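Local coordinates for oxysterol-binding protein homolog 1 (Saccharomyces cerevisiae, PDB 5H28), which transfers sterols and other lipids between membranes without vesicles, its ankyrin-repeat domain, the part described here, targeting it to the nucleus-vacuole junction by interacting with NVJ1, at residues Leu176-Gly180 and Leu205-Asp211. Residues are numbered along the deposited sequence.
Sequences LDING and LLEHGAD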
loop_
_atom_site.group_PDB
_atom_site.type_symbol
_atom_site.label_atom_id
_atom_site.label_comp_id
_atom_site.label_asym_id
_atom_site.label_seq_id
_atom_site.Cartn_x
_atom_site.Cartn_y
_atom_site.Cartn_z
ATOM N N LEU A 176 -1.249 -7.619 1.181
ATOM C CA LEU A 176 -0.687 -8.463 2.229
ATOM C C LEU A 176 -1.786 -8.667 3.262
ATOM O O LEU A 176 -2.156 -7.740 3.979
ATOM C CB LEU A 176 0.528 -7.808 2.895
ATOM C CG LEU A 176 1.085 -8.600 4.090
ATOM C CD1 LEU A 176 1.566 -9.972 3.623
ATOM C CD2 LEU A 176 2.227 -7.835 4.736
ATOM N N ASP A 177 -2.321 -9.881 3.316
ATOM C CA ASP A 177 -3.385 -10.205 4.255
ATOM C C ASP A 177 -2.790 -10.855 5.497
ATOM O O ASP A 177 -2.316 -11.991 5.450
ATOM C CB ASP A 177 -4.391 -11.149 3.592
ATOM C CG ASP A 177 -5.568 -11.482 4.489
ATOM O OD1 ASP A 177 -5.680 -10.902 5.590
ATOM O OD2 ASP A 177 -6.389 -12.330 4.083
ATOM N N ILE A 178 -2.824 -10.125 6.605
ATOM C CA ILE A 178 -2.281 -10.617 7.864
ATOM C C ILE A 178 -2.999 -11.898 8.293
ATOM O O ILE A 178 -2.442 -12.713 9.025
ATOM C CB ILE A 178 -2.397 -9.528 8.970
ATOM C CG1 ILE A 178 -1.574 -9.927 10.195
ATOM C CG2 ILE A 178 -3.857 -9.303 9.342
ATOM C CD1 ILE A 178 -1.475 -8.829 11.236
ATOM N N ASN A 179 -4.226 -12.083 7.816
ATOM C CA ASN A 179 -5.005 -13.269 8.153
ATOM C C ASN A 179 -4.958 -14.371 7.104
ATOM O O ASN A 179 -5.582 -15.419 7.269
ATOM C CB ASN A 179 -6.459 -12.878 8.413
ATOM C CG ASN A 179 -6.610 -12.057 9.667
ATOM O OD1 ASN A 179 -6.197 -12.480 10.745
ATOM N ND2 ASN A 179 -7.198 -10.872 9.538
ATOM N N GLY A 180 -4.212 -14.140 6.031
ATOM C CA GLY A 180 -4.116 -15.135 4.983
ATOM C C GLY A 180 -2.962 -16.100 5.167
ATOM O O GLY A 180 -2.069 -15.877 5.983
ATOM N N LEU A 205 0.161 -8.279 16.791
ATOM C CA LEU A 205 -0.547 -8.758 15.614
ATOM C C LEU A 205 -2.049 -8.523 15.731
ATOM O O LEU A 205 -2.687 -8.073 14.778
ATOM C CB LEU A 205 -0.248 -10.244 15.399
ATOM C CG LEU A 205 1.199 -10.550 14.991
ATOM C CD1 LEU A 205 1.448 -12.041 15.095
ATOM C CD2 LEU A 205 1.463 -10.042 13.574
ATOM N N LEU A 206 -2.611 -8.811 16.903
ATOM C CA LEU A 206 -4.037 -8.615 17.126
ATOM C C LEU A 206 -4.415 -7.149 16.963
ATOM O O LEU A 206 -5.453 -6.834 16.383
ATOM C CB LEU A 206 -4.430 -9.093 18.528
ATOM C CG LEU A 206 -4.684 -10.591 18.736
ATOM C CD1 LEU A 206 -5.958 -10.996 18.024
ATOM C CD2 LEU A 206 -3.521 -11.400 18.229
ATOM N N GLU A 207 -3.571 -6.251 17.460
ATOM C CA GLU A 207 -3.867 -4.828 17.348
ATOM C C GLU A 207 -3.714 -4.320 15.918
ATOM O O GLU A 207 -4.188 -3.233 15.587
ATOM C CB GLU A 207 -2.985 -4.010 18.303
ATOM C CG GLU A 207 -1.492 -4.133 18.075
ATOM C CD GLU A 207 -0.689 -3.229 18.995
ATOM O OE1 GLU A 207 -0.806 -1.993 18.864
ATOM O OE2 GLU A 207 0.056 -3.758 19.850
ATOM N N HIS A 208 -3.059 -5.107 15.069
ATOM C CA HIS A 208 -2.876 -4.710 13.679
ATOM C C HIS A 208 -3.742 -5.474 12.683
ATOM O O HIS A 208 -3.414 -5.553 11.500
ATOM C CB HIS A 208 -1.403 -4.812 13.278
ATOM C CG HIS A 208 -0.556 -3.716 13.844
ATOM N ND1 HIS A 208 -0.163 -3.686 15.163
ATOM C CD2 HIS A 208 -0.082 -2.579 13.282
ATOM C CE1 HIS A 208 0.516 -2.576 15.392
ATOM N NE2 HIS A 208 0.580 -1.887 14.267
ATOM N N GLY A 209 -4.844 -6.046 13.161
ATOM C CA GLY A 209 -5.741 -6.746 12.260
ATOM C C GLY A 209 -5.869 -8.252 12.350
ATOM O O GLY A 209 -6.803 -8.814 11.779
ATOM N N ALA A 210 -4.953 -8.920 13.047
ATOM C CA ALA A 210 -5.033 -10.374 13.160
ATOM C C ALA A 210 -6.367 -10.755 13.792
ATOM O O ALA A 210 -6.759 -10.197 14.815
ATOM C CB ALA A 210 -3.879 -10.903 13.996
ATOM N N ASP A 211 -7.051 -11.714 13.176
ATOM C CA ASP A 211 -8.359 -12.173 13.638
ATOM C C ASP A 211 -8.297 -13.511 14.386
ATOM O O ASP A 211 -7.831 -14.510 13.843
ATOM C CB ASP A 211 -9.295 -12.273 12.424
ATOM C CG ASP A 211 -10.635 -12.908 12.749
ATOM O OD1 ASP A 211 -11.053 -12.876 13.924
ATOM O OD2 ASP A 211 -11.280 -13.427 11.813
HETATM O O HOH W 1 -5.425 -14.735 12.125
#
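The carboxamide of Asn179, in segment 176-180, spans the gap to segment 205-211 with both of its polar atoms engaged. Its OD1 accepts from the backbone N of Asp211 at 2.7 Å with an N-H...O angle of 163°, while its ND2 donates to the backbone O of Gly209 at 3.1 Å and 157°. A side-chain amide thus pairs with the backbone on both sides of Ala210. Asn179 OD1 has a second donor, a water at 2.8 Å that also donates to Asp211 O at 3.0 Å. Asn179 is itself held by a type I turn from Asp177 to Gly180: Gly180 N reaches Asp177 O at 2.9 Å, and Asn179 N donates to Asp177 OD1 at 2.9 Å, an Asx turn. Segment 205-211 carries the C-terminal end of helix 199-207, the second helix of the predicted third ankyrin repeat, and the contact joins this end to the loop that runs from helix 172-175 to helix 189-196. A Schellman motif terminates the helix: Ala210 N bonds to Leu205 O at 3.0 Å, Gly209 N bonds weakly to Leu206 O at 3.4 Å, and Gly209, at phi 111°, is the C-prime residue. Beside these polar links, Ile178 CD1 lies 3.9 Å from Leu205 CD2 and 4.2 Å from Ala210 CB, and Ile178 CG2 packs 3.8 Å from Gly209 C; Val189 of helix 189-196 touches both Ile178 and Leu205. The Asp211 carboxylate is satisfied beyond the contact, OD1 by Phe213 N and OD2 by Asp261 N near the C-terminus, and His208 ND1 bonds to Trp204 O.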